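Putative carbohydrate metabolism domain-containing protein (Bacteroides vulgatus, PDB 3S30) is of unknown function but, as a putative glycoside hydrolase with a galactose-binding-like domain, probably acts in carbohydrate binding or breakdown. Local coordinates at residues 175-178 / 179-183; 232-236 / 237-241; 260-263 / 264-268. All coordinates share one frame; numbering follows the deposited sequence.

Contact 1 (175-178 / 179-183)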
ATOM      1  N   GLY A 175     -11.839  14.059  -8.820  1.00 73.09           N
ATOM      2  CA  GLY A 175     -12.948  14.956  -9.115  1.00 77.88           C
ATOM      3  C   GLY A 175     -12.451  16.377  -9.248  1.00 75.44           C
ATOM      4  O   GLY A 175     -11.374  16.704  -8.761  1.00 69.12           O
ATOM      5  N   SER A 176     -13.253  17.213  -9.909  1.00 82.40           N
ATOM      6  CA  SER A 176     -12.924  18.614 -10.224  1.00 82.24           C
ATOM      7  C   SER A 176     -11.844  19.254  -9.359  1.00 75.51           C
ATOM      8  O   SER A 176     -10.879  19.829  -9.868  1.00 74.50           O
ATOM      9  CB  SER A 176     -14.180  19.462 -10.094  1.00 89.26           C
ATOM     10  OG  SER A 176     -14.651  19.428  -8.761  1.00 92.48           O
ATOM     11  N   LEU A 177     -12.016  19.168  -8.049  1.00 73.76           N
ATOM     12  CA  LEU A 177     -11.127  19.870  -7.133  1.00 72.38           C
ATOM     13  C   LEU A 177      -9.708  19.310  -7.118  1.00 68.58           C
ATOM     14  O   LEU A 177      -8.757  20.063  -6.948  1.00 69.45           O
ATOM     15  CB  LEU A 177     -11.714  19.885  -5.718  1.00 73.92           C
ATOM     16  CG  LEU A 177     -11.047  20.840  -4.729  1.00 74.81           C
ATOM     17  CD1 LEU A 177     -10.849  22.226  -5.324  1.00 66.96           C
ATOM     18  CD2 LEU A 177     -11.860  20.918  -3.445  1.00 77.75           C
ATOM     19  N   GLY A 178      -9.570  18.000  -7.294  1.00 67.81           N
ATOM     20  CA  GLY A 178      -8.268  17.333  -7.257  1.00 65.81           C
ATOM     21  C   GLY A 178      -7.209  17.967  -8.144  1.00 65.94           C
ATOM     22  O   GLY A 178      -6.109  18.242  -7.681  1.00 67.18           O
ATOM     23  N   THR A 179      -7.541  18.191  -9.414  1.00 67.02           N
ATOM     24  CA  THR A 179      -6.634  18.849 -10.362  1.00 69.00           C
ATOM     25  C   THR A 179      -6.162  20.199  -9.839  1.00 69.02           C
ATOM     26  O   THR A 179      -4.969  20.476  -9.766  1.00 69.41           O
ATOM     27  CB  THR A 179      -7.324  19.122 -11.728  1.00 73.61           C
ATOM     28  OG1 THR A 179      -8.050  17.964 -12.158  1.00 74.20           O
ATOM     29  CG2 THR A 179      -6.290  19.524 -12.781  1.00 74.57           C
ATOM     30  N   LEU A 180      -7.123  21.025  -9.449  1.00 69.93           N
ATOM     31  CA  LEU A 180      -6.849  22.394  -9.026  1.00 72.20           C
ATOM     32  C   LEU A 180      -5.948  22.485  -7.794  1.00 74.17           C
ATOM     33  O   LEU A 180      -5.231  23.481  -7.623  1.00 78.12           O
ATOM     34  CB  LEU A 180      -8.163  23.141  -8.805  1.00 73.11           C
ATOM     35  CG  LEU A 180      -8.965  23.321 -10.098  1.00 72.58           C
ATOM     36  CD1 LEU A 180     -10.388  23.753  -9.805  1.00 77.03           C
ATOM     37  CD2 LEU A 180      -8.265  24.304 -11.000  1.00 71.69           C
ATOM     38  N   VAL A 181      -5.958  21.449  -6.958  1.00 73.42           N
ATOM     39  CA  VAL A 181      -5.018  21.367  -5.826  1.00 78.14           C
ATOM     40  C   VAL A 181      -3.791  20.481  -6.133  1.00 80.09           C
ATOM     41  O   VAL A 181      -3.058  20.078  -5.224  1.00 84.62           O
ATOM     42  CB  VAL A 181      -5.721  20.901  -4.523  1.00 79.41           C
ATOM     43  CG1 VAL A 181      -6.674  21.979  -4.033  1.00 75.81           C
ATOM     44  CG2 VAL A 181      -6.453  19.592  -4.742  1.00 71.27           C
ATOM     45  N   GLY A 182      -3.548  20.220  -7.417  1.00 77.71           N
ATOM     46  CA  GLY A 182      -2.390  19.440  -7.840  1.00 80.58           C
ATOM     47  C   GLY A 182      -2.486  17.955  -7.529  1.00 78.30           C
ATOM     48  O   GLY A 182      -1.466  17.277  -7.438  1.00 83.75           O
HETATM   49  N   MSE A 183      -3.711  17.453  -7.387  1.00 72.69           N
HETATM   50  CA  MSE A 183      -3.974  16.036  -7.143  1.00 71.01           C
HETATM   51  C   MSE A 183      -4.764  15.448  -8.332  1.00 66.67           C
HETATM   52  O   MSE A 183      -5.899  14.991  -8.154  1.00 63.27           O
HETATM   53  CB  MSE A 183      -4.797  15.858  -5.861  1.00 71.40           C
HETATM   54  CG  MSE A 183      -4.521  16.855  -4.733  1.00 79.35           C
HETATM   55 SE   MSE A 183      -3.830  16.049  -3.116  0.75 91.36          SE
HETATM   56  CE  MSE A 183      -1.942  16.475  -3.322  1.00 91.86           C
TER
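The carbonyls of Leu177 and Gly178 receive the amides of Val181 and Met183 as the short helix 176-180 ends and the chain turns away through Gly182. The ending is a Schellman motif. Met183 N reaches back to Gly178 O at 2.5 Å, a short bond whose donor is tilted 35° from the carbonyl plane. Within this closure Gly182 N bonds to Thr179 O at 2.8 Å. Gly182 is the C-prime residue. Its phi of 72° is a value that glycine adopts easily. One step earlier Val181 N donates to Leu177 O at 3.1 Å, nearly along the C=O axis. The same N-H also makes a weak bond to Gly178 O, which therefore has two donors.

The side chains follow this backbone. Val181 lays its CG2 branch beside the carbonyl oxygens of Leu177 and Gly178, 3.2 Å from Leu177 O. It gets there because CG2 sits between the backbone N and the carbonyl carbon, while CG1 is anti to that carbon (chi1 -69°). CG1 faces CD1 of Leu177 at 4.4 Å, and the same CD1 methyl lies near Leu180 CB. Leu180 itself reaches back along the helix, with CD1 4.0 Å from Ser176 O. Most of these side chains are exposed, but Gly178 is buried, and its carbonyl oxygen faces the backbone of Val181 to Met183.

The helix links strand 166-173 to strand 185-191. Met183 O accepts a hydrogen bond from Thr174 OG1, which ties the residue after the turn back to the one that leads into this stretch. Met183 is present as selenomethionine. Its CB lies 3.3 Å from Gly178 O, and its chain bends at chi2 and chi3 as it leads away towards SE.

Contact 2 (232-236 / 237-241)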
ATOM      1  N   GLU A 232      -4.332   5.744 -20.730  1.00 60.19           N
ATOM      2  CA  GLU A 232      -3.754   7.077 -20.765  1.00 61.03           C
ATOM      3  C   GLU A 232      -2.962   7.359 -19.490  1.00 59.59           C
ATOM      4  O   GLU A 232      -3.519   7.357 -18.391  1.00 57.18           O
ATOM      5  CB  GLU A 232      -4.848   8.117 -20.962  1.00 63.99           C
ATOM      6  CG  GLU A 232      -5.481   8.069 -22.346  1.00 68.62           C
ATOM      7  CD  GLU A 232      -6.566   9.101 -22.524  1.00 79.85           C
ATOM      8  OE1 GLU A 232      -6.275  10.312 -22.414  1.00 84.63           O
ATOM      9  OE2 GLU A 232      -7.719   8.703 -22.783  1.00 90.68           O
ATOM     10  N   PHE A 233      -1.658   7.586 -19.657  1.00 57.74           N
ATOM     11  CA  PHE A 233      -0.765   7.867 -18.546  1.00 56.32           C
ATOM     12  C   PHE A 233      -0.724   9.380 -18.292  1.00 57.16           C
ATOM     13  O   PHE A 233      -0.387  10.145 -19.183  1.00 57.80           O
ATOM     14  CB  PHE A 233       0.639   7.320 -18.870  1.00 56.30           C
ATOM     15  CG  PHE A 233       1.569   7.260 -17.685  1.00 51.44           C
ATOM     16  CD1 PHE A 233       2.289   8.375 -17.292  1.00 54.40           C
ATOM     17  CD2 PHE A 233       1.726   6.083 -16.969  1.00 54.77           C
ATOM     18  CE1 PHE A 233       3.154   8.326 -16.193  1.00 53.09           C
ATOM     19  CE2 PHE A 233       2.583   6.025 -15.872  1.00 51.98           C
ATOM     20  CZ  PHE A 233       3.302   7.161 -15.485  1.00 47.64           C
ATOM     21  N   TYR A 234      -1.072   9.800 -17.078  1.00 57.71           N
ATOM     22  CA  TYR A 234      -1.006  11.221 -16.699  1.00 61.64           C
ATOM     23  C   TYR A 234       0.387  11.553 -16.193  1.00 61.62           C
ATOM     24  O   TYR A 234       0.858  10.973 -15.227  1.00 62.43           O
ATOM     25  CB  TYR A 234      -2.050  11.580 -15.624  1.00 61.83           C
ATOM     26  CG  TYR A 234      -3.489  11.664 -16.113  1.00 63.12           C
ATOM     27  CD1 TYR A 234      -3.889  11.057 -17.296  1.00 63.14           C
ATOM     28  CD2 TYR A 234      -4.461  12.341 -15.366  1.00 70.53           C
ATOM     29  CE1 TYR A 234      -5.201  11.125 -17.732  1.00 67.67           C
ATOM     30  CE2 TYR A 234      -5.779  12.417 -15.794  1.00 70.54           C
ATOM     31  CZ  TYR A 234      -6.140  11.802 -16.980  1.00 72.94           C
ATOM     32  OH  TYR A 234      -7.439  11.844 -17.425  1.00 76.67           O
ATOM     33  N   GLU A 235       1.046  12.476 -16.871  1.00 65.34           N
ATOM     34  CA  GLU A 235       2.373  12.940 -16.484  1.00 67.39           C
ATOM     35  C   GLU A 235       2.493  14.400 -16.917  1.00 71.61           C
ATOM     36  O   GLU A 235       2.266  14.726 -18.088  1.00 70.95           O
ATOM     37  CB  GLU A 235       3.484  12.075 -17.111  1.00 66.55           C
ATOM     38  CG  GLU A 235       3.381  11.838 -18.643  1.00 70.00           C
ATOM     39  CD  GLU A 235       4.440  10.854 -19.173  1.00 72.96           C
ATOM     40  OE1 GLU A 235       5.605  10.897 -18.725  1.00 75.04           O
ATOM     41  OE2 GLU A 235       4.109  10.029 -20.047  1.00 76.67           O
ATOM     42  N   ASN A 236       2.832  15.265 -15.960  1.00 74.97           N
ATOM     43  CA  ASN A 236       2.886  16.712 -16.177  1.00 80.79           C
ATOM     44  C   ASN A 236       1.470  17.227 -16.466  1.00 81.73           C
ATOM     45  O   ASN A 236       0.539  16.896 -15.725  1.00 83.83           O
ATOM     46  CB  ASN A 236       3.911  17.051 -17.272  1.00 83.52           C
ATOM     47  CG  ASN A 236       5.266  16.383 -17.019  1.00 87.82           C
ATOM     48  OD1 ASN A 236       5.784  16.416 -15.896  1.00 90.88           O
ATOM     49  ND2 ASN A 236       5.835  15.770 -18.055  1.00 88.64           N
ATOM     50  N   GLY A 237       1.279  18.014 -17.515  1.00 81.53           N
ATOM     51  CA  GLY A 237      -0.074  18.359 -17.941  1.00 82.15           C
ATOM     52  C   GLY A 237      -0.488  17.593 -19.184  1.00 79.34           C
ATOM     53  O   GLY A 237      -1.262  18.096 -19.997  1.00 82.21           O
ATOM     54  N   GLU A 238       0.016  16.372 -19.319  1.00 73.97           N
ATOM     55  CA  GLU A 238      -0.140  15.596 -20.542  1.00 72.92           C
ATOM     56  C   GLU A 238      -0.687  14.190 -20.307  1.00 68.49           C
ATOM     57  O   GLU A 238      -0.492  13.591 -19.245  1.00 63.49           O
ATOM     58  CB  GLU A 238       1.210  15.499 -21.257  1.00 73.24           C
ATOM     59  CG  GLU A 238       1.804  16.851 -21.617  1.00 77.22           C
ATOM     60  CD  GLU A 238       3.009  16.733 -22.522  1.00 79.67           C
ATOM     61  OE1 GLU A 238       3.673  15.667 -22.497  1.00 79.03           O
ATOM     62  OE2 GLU A 238       3.285  17.700 -23.264  1.00 74.29           O
ATOM     63  N   SER A 239      -1.360  13.677 -21.332  1.00 66.71           N
ATOM     64  CA  SER A 239      -1.898  12.319 -21.343  1.00 65.04           C
ATOM     65  C   SER A 239      -1.242  11.521 -22.470  1.00 61.24           C
ATOM     66  O   SER A 239      -1.451  11.838 -23.639  1.00 62.06           O
ATOM     67  CB  SER A 239      -3.412  12.393 -21.547  1.00 67.39           C
ATOM     68  OG  SER A 239      -3.944  11.148 -21.949  1.00 70.23           O
ATOM     69  N   THR A 240      -0.460  10.496 -22.121  1.00 58.83           N
ATOM     70  CA  THR A 240       0.360   9.736 -23.088  1.00 56.52           C
ATOM     71  C   THR A 240       0.071   8.232 -23.097  1.00 55.29           C
ATOM     72  O   THR A 240      -0.668   7.736 -22.257  1.00 54.17           O
ATOM     73  CB  THR A 240       1.862   9.894 -22.793  1.00 57.72           C
ATOM     74  OG1 THR A 240       2.189   9.183 -21.591  1.00 57.85           O
ATOM     75  CG2 THR A 240       2.250  11.385 -22.637  1.00 58.68           C
ATOM     76  N   ASN A 241       0.666   7.513 -24.055  1.00 55.70           N
ATOM     77  CA  ASN A 241       0.575   6.036 -24.089  1.00 56.04           C
ATOM     78  C   ASN A 241       1.742   5.348 -23.376  1.00 56.94           C
ATOM     79  O   ASN A 241       2.033   4.185 -23.638  1.00 58.95           O
ATOM     80  CB  ASN A 241       0.448   5.496 -25.523  1.00 56.23           C
ATOM     81  CG  ASN A 241       1.751   5.601 -26.316  1.00 54.38           C
ATOM     82  OD1 ASN A 241       2.543   6.493 -26.081  1.00 47.01           O
ATOM     83  ND2 ASN A 241       1.957   4.691 -27.269  1.00 47.54           N
TER
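Glu235 and Thr240 cross at about a right angle on one face of the hairpin. Thr240 OG1 donates to Glu235 OE2 at 2.6 Å and meets the anti lone pair, away from the other oxygen. Glu235 places CG between its backbone N and carbonyl carbon (chi1 50°) and then runs extended, which carries the carboxylate across to the threonine. Thr240 OG1 also accepts from Arg242 N, so the hydroxyl donates to one partner and accepts from another. Phe233 lies on the same face, with CB 3.6 Å from Thr240 OG1.

Ser239 and Tyr234 lie on the other face. Tyr234 CE1 passes Ser239 CB at 4.4 Å, with the ring set obliquely. Ser239 OG donates to Glu232 OE1 at 2.5 Å, again on an anti lone pair.

Between the two strands, Phe233 and Thr240 exchange two backbone bonds, with Phe233 N to Thr240 O at 2.8 Å. Glu235 and Glu238 form the second hydrogen-bonded pair. Tyr234 and Ser239 are the non-hydrogen-bonded pair between them. The chain reverses at Asn236 and Gly237 in a type II' beta turn, a form typical of two-residue beta hairpins.

Contact 3 (260-263 / 264-268)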
ATOM      1  N   GLN A 260       9.122   7.042  14.650  1.00 73.80           N
ATOM      2  CA  GLN A 260       8.123   6.035  14.993  1.00 71.25           C
ATOM      3  C   GLN A 260       7.449   5.454  13.752  1.00 68.27           C
ATOM      4  O   GLN A 260       6.899   4.354  13.805  1.00 66.24           O
ATOM      5  CB  GLN A 260       7.058   6.648  15.908  1.00 72.26           C
ATOM      6  CG  GLN A 260       7.537   6.912  17.328  1.00 78.16           C
ATOM      7  CD  GLN A 260       7.634   5.641  18.155  1.00 79.54           C
ATOM      8  OE1 GLN A 260       6.632   4.965  18.379  1.00 79.29           O
ATOM      9  NE2 GLN A 260       8.844   5.310  18.604  1.00 73.55           N
HETATM   10  N   MSE A 261       7.468   6.212  12.653  1.00 67.12           N
HETATM   11  CA  MSE A 261       6.888   5.791  11.389  1.00 63.88           C
HETATM   12  C   MSE A 261       7.756   6.278  10.230  1.00 63.20           C
HETATM   13  O   MSE A 261       8.424   7.301  10.339  1.00 65.07           O
HETATM   14  CB  MSE A 261       5.474   6.364  11.241  1.00 63.70           C
HETATM   15  CG  MSE A 261       4.470   5.909  12.305  1.00 61.44           C
HETATM   16 SE   MSE A 261       3.953   4.046  12.130  0.75 53.99          SE
HETATM   17  CE  MSE A 261       2.688   4.192  10.614  1.00 51.96           C
ATOM     18  N   LEU A 262       7.757   5.525   9.133  1.00 61.37           N
ATOM     19  CA  LEU A 262       8.281   6.016   7.862  1.00 61.45           C
ATOM     20  C   LEU A 262       7.090   6.456   7.020  1.00 59.39           C
ATOM     21  O   LEU A 262       5.939   6.299   7.439  1.00 57.37           O
ATOM     22  CB  LEU A 262       9.093   4.942   7.131  1.00 60.34           C
ATOM     23  CG  LEU A 262      10.295   4.367   7.892  1.00 62.63           C
ATOM     24  CD1 LEU A 262      11.013   3.330   7.021  1.00 56.58           C
ATOM     25  CD2 LEU A 262      11.271   5.475   8.356  1.00 60.48           C
ATOM     26  N   ASP A 263       7.368   7.028   5.851  1.00 58.48           N
ATOM     27  CA  ASP A 263       6.312   7.474   4.949  1.00 57.11           C
ATOM     28  C   ASP A 263       6.697   7.265   3.472  1.00 56.46           C
ATOM     29  O   ASP A 263       7.626   6.501   3.170  1.00 56.29           O
ATOM     30  CB  ASP A 263       5.899   8.919   5.275  1.00 57.03           C
ATOM     31  CG  ASP A 263       7.023   9.938   5.053  1.00 62.90           C
ATOM     32  OD1 ASP A 263       7.996   9.638   4.325  1.00 59.80           O
ATOM     33  OD2 ASP A 263       6.919  11.059   5.612  1.00 65.52           O
ATOM     34  N   GLY A 264       5.977   7.926   2.564  1.00 56.12           N
ATOM     35  CA  GLY A 264       6.118   7.711   1.122  1.00 54.60           C
ATOM     36  C   GLY A 264       7.427   8.126   0.484  1.00 55.59           C
ATOM     37  O   GLY A 264       7.658   7.841  -0.690  1.00 56.11           O
ATOM     38  N   HIS A 265       8.284   8.807   1.237  1.00 57.08           N
ATOM     39  CA  HIS A 265       9.597   9.215   0.729  1.00 58.01           C
ATOM     40  C   HIS A 265      10.536   8.025   0.590  1.00 57.74           C
ATOM     41  O   HIS A 265      11.477   8.079  -0.179  1.00 61.01           O
ATOM     42  CB  HIS A 265      10.239  10.247   1.648  1.00 59.54           C
ATOM     43  CG  HIS A 265       9.487  11.533   1.734  1.00 59.79           C
ATOM     44  ND1 HIS A 265       8.516  11.764   2.685  1.00 56.71           N
ATOM     45  CD2 HIS A 265       9.579  12.671   1.004  1.00 62.53           C
ATOM     46  CE1 HIS A 265       8.036  12.988   2.531  1.00 61.99           C
ATOM     47  NE2 HIS A 265       8.661  13.559   1.517  1.00 60.53           N
ATOM     48  N   ILE A 266      10.279   6.962   1.343  1.00 57.80           N
ATOM     49  CA  ILE A 266      11.102   5.761   1.318  1.00 58.89           C
ATOM     50  C   ILE A 266      11.217   5.177  -0.102  1.00 60.40           C
ATOM     51  O   ILE A 266      12.306   4.806  -0.534  1.00 63.32           O
ATOM     52  CB  ILE A 266      10.558   4.702   2.324  1.00 56.67           C
ATOM     53  CG1 ILE A 266      11.614   3.652   2.646  1.00 59.02           C
ATOM     54  CG2 ILE A 266       9.297   4.028   1.796  1.00 60.51           C
ATOM     55  CD1 ILE A 266      12.823   4.224   3.412  1.00 64.92           C
ATOM     56  N   ALA A 267      10.109   5.146  -0.842  1.00 60.00           N
ATOM     57  CA  ALA A 267      10.110   4.618  -2.204  1.00 60.29           C
ATOM     58  C   ALA A 267      10.738   5.580  -3.224  1.00 62.84           C
ATOM     59  O   ALA A 267      10.982   5.186  -4.364  1.00 64.69           O
ATOM     60  CB  ALA A 267       8.676   4.234  -2.634  1.00 56.57           C
ATOM     61  N   LYS A 268      10.971   6.834  -2.834  1.00 64.91           N
ATOM     62  CA  LYS A 268      11.626   7.819  -3.713  1.00 68.64           C
ATOM     63  C   LYS A 268      13.128   7.936  -3.438  1.00 70.57           C
ATOM     64  O   LYS A 268      13.841   8.656  -4.147  1.00 70.86           O
ATOM     65  CB  LYS A 268      10.960   9.198  -3.569  1.00 70.66           C
ATOM     66  CG  LYS A 268       9.940   9.547  -4.664  1.00 73.24           C
ATOM     67  CD  LYS A 268       8.938   8.425  -4.952  1.00 72.26           C
ATOM     68  CE  LYS A 268       8.090   8.769  -6.171  1.00 74.19           C
ATOM     69  NZ  LYS A 268       7.494   7.592  -6.847  1.00 68.12           N
TER
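Asp263 OD1 is gripped by two N-H groups of His265. Ring ND1 donates to it at 2.7 Å, and backbone N at 3.2 Å. Both bonds are fairly straight. Both donors come from the same face of the carboxylate and stand well above its plane. For the histidine the geometry is different: OD1 lies at the ring edge, only 2° out of the ring plane. Carboxylate and ring are turned 45° against each other. Asp263 can offer OD1 this way because its CG lies between the backbone N and the carbonyl carbon (chi1 64°), which swings the carboxylate over the start of the turn. Held on one oxygen from two points, the carboxylate fixes the rotation of the imidazole.

The bond from His265 N makes an Asx turn. It overlaps a type I beta turn from Asp263 to Ile266, where Ile266 N donates to Asp263 O at 3.3 Å from above the carbonyl plane. The chain here leaves the short, weakly bonded strand at about 262-263, which pairs with strand 208-213. It then enters residues with helical torsions but without regular helical bonds. Lys268 N bonds to His265 O at 3.0 Å as this turn runs on.

His265 and Asp263 meet helix 204-207, both touching Ser206. Ile266 instead turns inward. Tyr249 and Leu251 of strand 247-254 and Phe210 of strand 208-213 touch it, and His273 touches both Ile266 and Leu262. The CG2 branch of Ile266 packs 3.3 Å from Asp263 O. Its CG1 is anti to the backbone N, which sends CD1 to CD1 of Leu262 at 4.1 Å.

The three contacts follow one another along the chain and all lie in the putative carbohydrate metabolism domain. Contacts 1 and 2 are surface features on the same side of the chain's centre. Their centres are about 15 Å apart and their nearest atoms about 7 Å apart. Contact 3 is buried, with its centre about 24 Å from that of contact 1 and about 26 Å from that of contact 2. None of the three touches another. The sodium ion is bound by Asn105, Glu107, Asn165 and Asp343, none of them in these segments. In the topology, strands 166-173 and 218-228, which precede contacts 1 and 2, both pair with 339-349, the strand carrying Asp343.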